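Local coordinates for protein prolyl 4-hydroxylase (Phytophthora capsici LT1534, PDB 6IUQ) that probably hydroxylates proline residues to 4-hydroxyproline, as an iron(II)- and 2-oxoglutarate-dependent oxygenase built on a double-stranded beta-helix core, at residues F134-S137 / D138-L141; A101-R104 / T105-P108. All coordinates share one frame; numbering follows the deposited sequence.

In the fold
Contact 2 (101-108) comes first along the chain and contact 1 (134-141) follows it, with centres 16 Å apart and nearest atoms about 7 Å apart, so they do not touch. Contact 2 joins the short helix 101-104, just after edge strand 94-97, to helix 108-115; contact 1 leads into strand 139-146, which pairs antiparallel with 94-97 in the larger sheet. Two residues link them indirectly. Phe114 meets Arg104 through its ring and Arg139 through its carbonyl, while Leu98 bonds to both Arg104 and Leu141. Both contacts thus lie at one margin of the double-stranded beta-helix, and neither supplies the iron ligands His156, Asp158 and His215.

Contact 1: residues F134-S137 / D138-L141; sequences FSTS and DRTL
Two hydrogen bonds tie Phe134 and Ser135 to Arg139 and Asp138. Asp138 N donates to Ser135 O at 3.0 Å from above the carbonyl plane, closing a tight turn through Thr136 and Ser137 that ends at Asp138. Within it, Ser135 OG accepts from Ser137 N at 3.2 Å, an ST turn; OG stands anti to its own backbone N (chi1 164°), which puts it beside the carbonyl carbon and within range of that amide. The second bond is weak: Arg139 NH2 approaches Phe134 O to 2.7 Å, bent to 126° at the hydrogen. A water adds a bridge, giving a hydrogen to Ser135 O at 2.6 Å and accepting from Arg139 NE at 2.9 Å in the guanidinium plane.

Van der Waals contact supplies the rest. Thr136 CG2 sits over the centre of the guanidinium, 4.2 Å above its plane, and the Arg139 chain bends at chi3 (55°) to bring the group back beneath the turn. NH1 bonds to Phe114 O, near the end of helix 108-115. Carbonyl dipoles and a water probably stabilise the positive charge, with no carboxylate among the partners named, and probably help hold the turn against the start of strand 139-146.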
loop_
_atom_site.group_PDB
_atom_site.type_symbol
_atom_site.label_atom_id
_atom_site.label_comp_id
_atom_site.label_asym_id
_atom_site.label_seq_id
_atom_site.Cartn_x
_atom_site.Cartn_y
_atom_site.Cartn_z
ATOM N N PHE A 134 7.120 17.727 -2.316
ATOM C CA PHE A 134 6.197 18.267 -3.293
ATOM C C PHE A 134 6.681 18.147 -4.740
ATOM O O PHE A 134 5.893 18.247 -5.685
ATOM C CB PHE A 134 5.908 19.714 -2.955
ATOM C CG PHE A 134 4.966 19.882 -1.795
ATOM C CD1 PHE A 134 5.446 19.952 -0.499
ATOM C CD2 PHE A 134 3.597 19.968 -2.003
ATOM C CE1 PHE A 134 4.579 20.118 0.577
ATOM C CE2 PHE A 134 2.721 20.130 -0.930
ATOM C CZ PHE A 134 3.208 20.202 0.359
ATOM N N SER A 135 7.970 17.906 -4.918
ATOM C CA SER A 135 8.524 17.834 -6.257
ATOM C C SER A 135 7.857 16.706 -7.036
ATOM O O SER A 135 7.500 15.681 -6.461
ATOM C CB SER A 135 10.046 17.641 -6.202
ATOM O OG SER A 135 10.534 17.217 -7.463
ATOM N N THR A 136 7.685 16.888 -8.338
ATOM C CA THR A 136 6.972 15.904 -9.136
ATOM C C THR A 136 7.818 14.659 -9.300
ATOM O O THR A 136 7.327 13.610 -9.723
ATOM C CB THR A 136 6.576 16.444 -10.529
ATOM O OG1 THR A 136 7.719 17.016 -11.173
ATOM C CG2 THR A 136 5.474 17.498 -10.417
ATOM N N SER A 137 9.093 14.785 -8.956
ATOM C CA SER A 137 10.025 13.669 -9.009
ATOM C C SER A 137 9.782 12.697 -7.856
ATOM O O SER A 137 10.138 11.519 -7.946
ATOM C CB SER A 137 11.471 14.177 -8.967
ATOM O OG SER A 137 11.806 14.841 -10.173
ATOM N N ASP A 138 9.175 13.202 -6.781
ATOM C CA ASP A 138 8.999 12.432 -5.557
ATOM C C ASP A 138 7.545 11.984 -5.335
ATOM O O ASP A 138 7.107 11.778 -4.197
ATOM C CB ASP A 138 9.487 13.258 -4.358
ATOM C CG ASP A 138 10.928 13.753 -4.532
ATOM O OD1 ASP A 138 11.713 13.106 -5.268
ATOM O OD2 ASP A 138 11.279 14.801 -3.949
ATOM N N ARG A 139 6.793 11.873 -6.425
ATOM C CA ARG A 139 5.460 11.288 -6.391
ATOM C C ARG A 139 5.389 10.357 -7.596
ATOM O O ARG A 139 6.013 10.612 -8.629
ATOM C CB ARG A 139 4.340 12.354 -6.439
ATOM C CG ARG A 139 4.021 12.823 -7.860
ATOM C CD ARG A 139 3.053 13.994 -7.917
ATOM N NE ARG A 139 3.509 15.129 -7.116
ATOM C CZ ARG A 139 2.965 16.340 -7.178
ATOM N NH1 ARG A 139 1.965 16.558 -8.015
ATOM N NH2 ARG A 139 3.416 17.339 -6.416
ATOM N N THR A 140 4.655 9.263 -7.451
ATOM C CA THR A 140 4.415 8.339 -8.551
ATOM C C THR A 140 2.934 8.105 -8.611
ATOM O O THR A 140 2.318 7.855 -7.581
ATOM C CB THR A 140 5.135 6.967 -8.358
ATOM O OG1 THR A 140 6.550 7.129 -8.467
ATOM C CG2 THR A 140 4.665 5.947 -9.390
ATOM N N LEU A 141 2.353 8.164 -9.798
ATOM C CA LEU A 141 0.946 7.837 -9.936
ATOM C C LEU A 141 0.805 6.672 -10.903
ATOM O O LEU A 141 1.029 6.812 -12.104
ATOM C CB LEU A 141 0.153 9.056 -10.412
ATOM C CG LEU A 141 -1.359 9.017 -10.223
ATOM C CD1 LEU A 141 -1.855 10.426 -9.896
ATOM C CD2 LEU A 141 -2.061 8.450 -11.441
HETATM O O HOH W 1 5.455 14.909 -4.981
#

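Contact 2: residues A101-R104 / T105-P108; sequences AALR and TKVP
Thr105 folds back on Ala101 and grips its carbonyl twice. Thr105 N donates to Ala101 O at 3.0 Å and OG1 at 2.6 Å, and the two reach the oxygen from opposite faces of its plane. With OG1 beside its own backbone N (chi1 -49°), the hydroxyl faces Ala101 O one turn earlier and adds a side-chain bond to the backbone one.

Further round, Leu103 and Lys106 cross at about a right angle, Leu103 CD1 lying 4.1 Å from Lys106 CD. The lysine's aliphatic part passes close to the backbone as well, its CB 3.3 Å from Leu103 O, the same oxygen that accepts from Lys106 N at 3.0 Å. Val107 brings CG2 to 3.5 Å from Arg104 O, which takes a hydrogen bond from Val107 N, and packs beyond the turn on Glu55 and Leu59 of helix 46-61. Arg104 folds back over its own helix: one face of its guanidinium lies over Ala101 CA, offset toward the rim, while NE bonds to Leu98 O and Phe114 offers a cation-pi partner.

A one-turn helix thus runs through a type I beta turn, Arg104 to Val107, into helix 108-115, with Val107 as N-cap and Pro108 as first residue.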
loop_
_atom_site.group_PDB
_atom_site.type_symbol
_atom_site.label_atom_id
_atom_site.label_comp_id
_atom_site.label_asym_id
_atom_site.label_seq_id
_atom_site.Cartn_x
_atom_site.Cartn_y
_atom_site.Cartn_z
ATOM N N ALA A 101 3.905 13.655 -19.305
ATOM C CA ALA A 101 2.960 14.741 -19.595
ATOM C C ALA A 101 2.211 14.535 -20.915
ATOM O O ALA A 101 1.077 14.995 -21.073
ATOM C CB ALA A 101 3.680 16.083 -19.623
ATOM N N ALA A 102 2.856 13.853 -21.857
ATOM C CA ALA A 102 2.264 13.579 -23.158
ATOM C C ALA A 102 1.036 12.704 -22.996
ATOM O O ALA A 102 0.032 12.875 -23.685
ATOM C CB ALA A 102 3.279 12.911 -24.074
ATOM N N LEU A 103 1.138 11.758 -22.073
ATOM C CA LEU A 103 0.062 10.830 -21.773
ATOM C C LEU A 103 -1.028 11.534 -20.970
ATOM O O LEU A 103 -2.225 11.379 -21.229
ATOM C CB LEU A 103 0.612 9.634 -20.999
ATOM C CG LEU A 103 -0.305 8.436 -20.793
ATOM C CD1 LEU A 103 -1.126 8.208 -22.044
ATOM C CD2 LEU A 103 0.546 7.224 -20.492
ATOM N N ARG A 104 -0.590 12.334 -20.006
ATOM C CA ARG A 104 -1.496 12.962 -19.067
ATOM C C ARG A 104 -2.425 13.934 -19.748
ATOM O O ARG A 104 -3.577 14.085 -19.343
ATOM C CB ARG A 104 -0.711 13.674 -17.974
ATOM C CG ARG A 104 -0.906 13.067 -16.620
ATOM C CD ARG A 104 -0.151 13.858 -15.606
ATOM N NE ARG A 104 1.273 13.605 -15.735
ATOM C CZ ARG A 104 2.183 14.552 -15.884
ATOM N NH1 ARG A 104 1.820 15.827 -15.911
ATOM N NH2 ARG A 104 3.455 14.214 -15.996
ATOM N N THR A 105 -1.922 14.581 -20.795
ATOM C CA THR A 105 -2.709 15.530 -21.583
ATOM C C THR A 105 -3.931 14.873 -22.234
ATOM O O THR A 105 -4.905 15.551 -22.567
ATOM C CB THR A 105 -1.832 16.187 -22.674
ATOM O OG1 THR A 105 -0.616 16.657 -22.079
ATOM C CG2 THR A 105 -2.554 17.363 -23.335
ATOM N N LYS A 106 -3.895 13.555 -22.397
ATOM C CA LYS A 106 -5.038 12.851 -22.967
ATOM C C LYS A 106 -6.171 12.668 -21.968
ATOM O O LYS A 106 -7.302 12.438 -22.373
ATOM C CB LYS A 106 -4.625 11.482 -23.514
ATOM C CG LYS A 106 -3.508 11.542 -24.548
ATOM C CD LYS A 106 -3.159 10.159 -25.084
ATOM C CE LYS A 106 -2.142 10.254 -26.227
ATOM N NZ LYS A 106 -2.655 11.059 -27.384
ATOM N N VAL A 107 -5.873 12.770 -20.669
ATOM C CA VAL A 107 -6.854 12.437 -19.624
ATOM C C VAL A 107 -6.952 13.497 -18.523
ATOM O O VAL A 107 -6.312 13.392 -17.470
ATOM C CB VAL A 107 -6.526 11.072 -18.993
ATOM C CG1 VAL A 107 -7.075 9.934 -19.858
ATOM C CG2 VAL A 107 -5.008 10.909 -18.792
ATOM N N PRO A 108 -7.789 14.517 -18.755
ATOM C CA PRO A 108 -7.857 15.728 -17.919
ATOM C C PRO A 108 -8.105 15.502 -16.423
ATOM O O PRO A 108 -7.489 16.196 -15.594
ATOM C CB PRO A 108 -9.029 16.510 -18.540
ATOM C CG PRO A 108 -9.061 16.071 -19.955
ATOM C CD PRO A 108 -8.710 14.595 -19.906
#